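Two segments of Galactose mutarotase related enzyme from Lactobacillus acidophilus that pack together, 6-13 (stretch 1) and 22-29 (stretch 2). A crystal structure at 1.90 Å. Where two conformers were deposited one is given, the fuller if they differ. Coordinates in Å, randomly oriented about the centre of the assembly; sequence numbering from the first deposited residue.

Stretch 1, residues 6-13: ENNMIKVV
Stretch 2 (22-29) QSVKSAHT

The two stretches form a two-stranded antiparallel β-ladder, held chiefly by backbone hydrogen bonds and finished at one end by a selenomethionine–histidine contact. Strand 10-13 runs beside strand 22-26 at 174°, their axes approaching to 4.7 Å, with extended backbones (phi/psi -127/129 at Lys11, -134/121 at Val24).

In the register, Lys11 faces Lys25 and Val13 faces Ser23 as hydrogen-bonded pairs, with CA atoms 5.3 and 5.1 Å apart; Ile10–Ser26 and Val12–Val24 are non-hydrogen-bonded pairs, at 4.6 and 4.5 Å. Lys11 N to Lys25 O and Lys25 N to Lys11 O both measure 2.9 Å, closing a reciprocal ring. Val13 N donates to Ser23 O at 2.9 Å, while Val13 O accepts from Gln22 N at 2.7 Å and, at a longer 3.3 Å, from Ser23 N. Beyond the strand, Ala27 N reaches Met9 O at 2.7 Å. Between these rungs, Ile10 CA lies 3.3 Å from Lys25 O and Val12 CA 3.3 Å from Ser23 O, as CA-H...O contacts.

Side chains alternate between faces. Ile10 (p, t), Val12 (t), Val24 (t) and Ser26 (t) share a buried face, where branched aliphatic chains suit the extended backbone; Val12 CG1 meets Val24 CG2 at 4.1 Å. Ser26 OG accepts from His28 N and Thr29 N, both at 3.0 Å, bracing the turn. The other face carries Lys11 (all t), Lys25 (m, t, -135°, t), Val13 (t) and Ser23 (t). Both lysine ends lead away from the opposing stretch, as suits long charged chains. Small Ser23 sits beside branched Val13, CB to CB 4.1 Å. A water bridges the strands, donating to Lys11 O (2.7 Å) and Ser23 OG (2.8 Å).

Selenomethionine Met9 (m, m, m) brings its polarisable SE to 3.7 Å from His28 CE1, at the imidazole's C-H edge, 86° off the ring normal; His28 has chi1 m and chi2 113°. Nearby, Ala27 CB fits 3.4 Å from Asn8 O.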

# COMPACT_ATOMS: atom_id res chain seq x y z
N GLU A 6 -19.30 3.78 6.65
CA GLU A 6 -20.14 3.98 5.47
C GLU A 6 -20.82 5.33 5.45
O GLU A 6 -21.02 5.97 6.48
CB GLU A 6 -21.19 2.86 5.34
CG GLU A 6 -22.27 2.85 6.41
CD GLU A 6 -23.33 1.79 6.16
OE1 GLU A 6 -23.68 1.05 7.09
OE2 GLU A 6 -23.83 1.70 5.02
N ASN A 7 -21.16 5.77 4.24
CA ASN A 7 -22.01 6.93 4.06
C ASN A 7 -22.92 6.69 2.86
O ASN A 7 -23.06 5.55 2.43
CB ASN A 7 -21.18 8.22 3.90
CG ASN A 7 -20.10 8.12 2.81
OD1 ASN A 7 -19.06 8.76 2.92
ND2 ASN A 7 -20.35 7.32 1.79
N ASN A 8 -23.51 7.76 2.34
CA ASN A 8 -24.39 7.68 1.18
C ASN A 8 -23.70 7.37 -0.15
O ASN A 8 -24.39 7.14 -1.16
CB ASN A 8 -25.20 8.97 1.04
CG ASN A 8 -26.21 9.18 2.17
OD1 ASN A 8 -26.62 8.23 2.85
ND2 ASN A 8 -26.63 10.43 2.35
N MSE A 9 -22.36 7.37 -0.16
CA MSE A 9 -21.58 7.15 -1.38
C MSE A 9 -20.94 5.76 -1.43
O MSE A 9 -21.01 5.06 -2.45
CB MSE A 9 -20.49 8.21 -1.53
CG MSE A 9 -20.97 9.66 -1.53
SE MSE A 9 -22.07 10.06 -3.08
CE MSE A 9 -20.73 9.73 -4.51
N ILE A 10 -20.27 5.37 -0.33
CA ILE A 10 -19.45 4.15 -0.31
C ILE A 10 -19.58 3.43 1.04
O ILE A 10 -19.85 4.06 2.07
CB ILE A 10 -17.95 4.40 -0.72
CG1 ILE A 10 -17.24 5.39 0.20
CG2 ILE A 10 -17.79 4.87 -2.21
CD1 ILE A 10 -15.70 5.49 -0.10
N LYS A 11 -19.43 2.12 1.02
CA LYS A 11 -19.48 1.31 2.24
C LYS A 11 -18.22 0.47 2.27
O LYS A 11 -17.89 -0.22 1.29
CB LYS A 11 -20.73 0.41 2.26
CG LYS A 11 -20.87 -0.46 3.51
CD LYS A 11 -22.12 -1.33 3.42
CE LYS A 11 -22.45 -2.00 4.75
NZ LYS A 11 -23.81 -2.69 4.73
N VAL A 12 -17.53 0.53 3.40
CA VAL A 12 -16.19 -0.03 3.52
C VAL A 12 -16.19 -1.01 4.68
O VAL A 12 -16.68 -0.69 5.77
CB VAL A 12 -15.12 1.07 3.79
CG1 VAL A 12 -13.71 0.45 3.86
CG2 VAL A 12 -15.17 2.16 2.70
N VAL A 13 -15.65 -2.20 4.44
CA VAL A 13 -15.51 -3.21 5.48
C VAL A 13 -14.02 -3.45 5.72
O VAL A 13 -13.26 -3.66 4.78
CB VAL A 13 -16.17 -4.54 5.07
CG1 VAL A 13 -15.96 -5.58 6.19
CG2 VAL A 13 -17.66 -4.36 4.80
N GLN A 22 -11.35 -5.10 3.56
CA GLN A 22 -11.88 -6.33 2.94
C GLN A 22 -12.72 -6.03 1.71
O GLN A 22 -12.79 -6.84 0.79
CB GLN A 22 -12.77 -7.10 3.94
CG GLN A 22 -12.11 -7.44 5.25
CD GLN A 22 -10.89 -8.28 5.03
OE1 GLN A 22 -10.99 -9.45 4.70
NE2 GLN A 22 -9.72 -7.69 5.18
N SER A 23 -13.38 -4.87 1.73
CA SER A 23 -14.40 -4.56 0.73
C SER A 23 -14.65 -3.06 0.66
O SER A 23 -14.71 -2.40 1.69
CB SER A 23 -15.71 -5.28 1.10
OG SER A 23 -16.80 -4.86 0.29
N VAL A 24 -14.81 -2.53 -0.55
CA VAL A 24 -15.29 -1.15 -0.76
C VAL A 24 -16.35 -1.25 -1.84
O VAL A 24 -16.06 -1.70 -2.93
CB VAL A 24 -14.19 -0.20 -1.25
CG1 VAL A 24 -14.77 1.18 -1.65
CG2 VAL A 24 -13.06 -0.03 -0.19
N LYS A 25 -17.57 -0.83 -1.53
CA LYS A 25 -18.64 -0.90 -2.50
C LYS A 25 -19.31 0.45 -2.70
O LYS A 25 -19.52 1.21 -1.74
CB LYS A 25 -19.69 -1.91 -2.04
CG LYS A 25 -19.32 -3.36 -2.29
CD LYS A 25 -20.49 -4.23 -1.86
CE LYS A 25 -19.99 -5.41 -1.04
NZ LYS A 25 -21.09 -6.42 -0.85
N SER A 26 -19.66 0.76 -3.95
CA SER A 26 -20.53 1.90 -4.20
C SER A 26 -21.90 1.69 -3.57
O SER A 26 -22.53 0.66 -3.78
CB SER A 26 -20.68 2.15 -5.70
OG SER A 26 -21.76 3.04 -5.93
N ALA A 27 -22.34 2.68 -2.79
CA ALA A 27 -23.67 2.66 -2.21
C ALA A 27 -24.75 2.74 -3.30
O ALA A 27 -25.89 2.34 -3.10
CB ALA A 27 -23.81 3.82 -1.24
N HIS A 28 -24.37 3.25 -4.46
CA HIS A 28 -25.32 3.39 -5.56
C HIS A 28 -25.40 2.20 -6.51
O HIS A 28 -26.49 1.82 -6.92
CB HIS A 28 -25.00 4.64 -6.35
CG HIS A 28 -25.19 5.90 -5.57
ND1 HIS A 28 -24.14 6.71 -5.22
CD2 HIS A 28 -26.30 6.47 -5.06
CE1 HIS A 28 -24.60 7.74 -4.53
NE2 HIS A 28 -25.91 7.62 -4.42
N THR A 29 -24.25 1.63 -6.86
CA THR A 29 -24.18 0.62 -7.92
C THR A 29 -23.90 -0.80 -7.38
O THR A 29 -24.08 -1.79 -8.11
CB THR A 29 -23.06 0.95 -8.91
OG1 THR A 29 -21.80 0.74 -8.27
CG2 THR A 29 -23.16 2.40 -9.39
O HOH W 1 -18.49 -2.84 1.37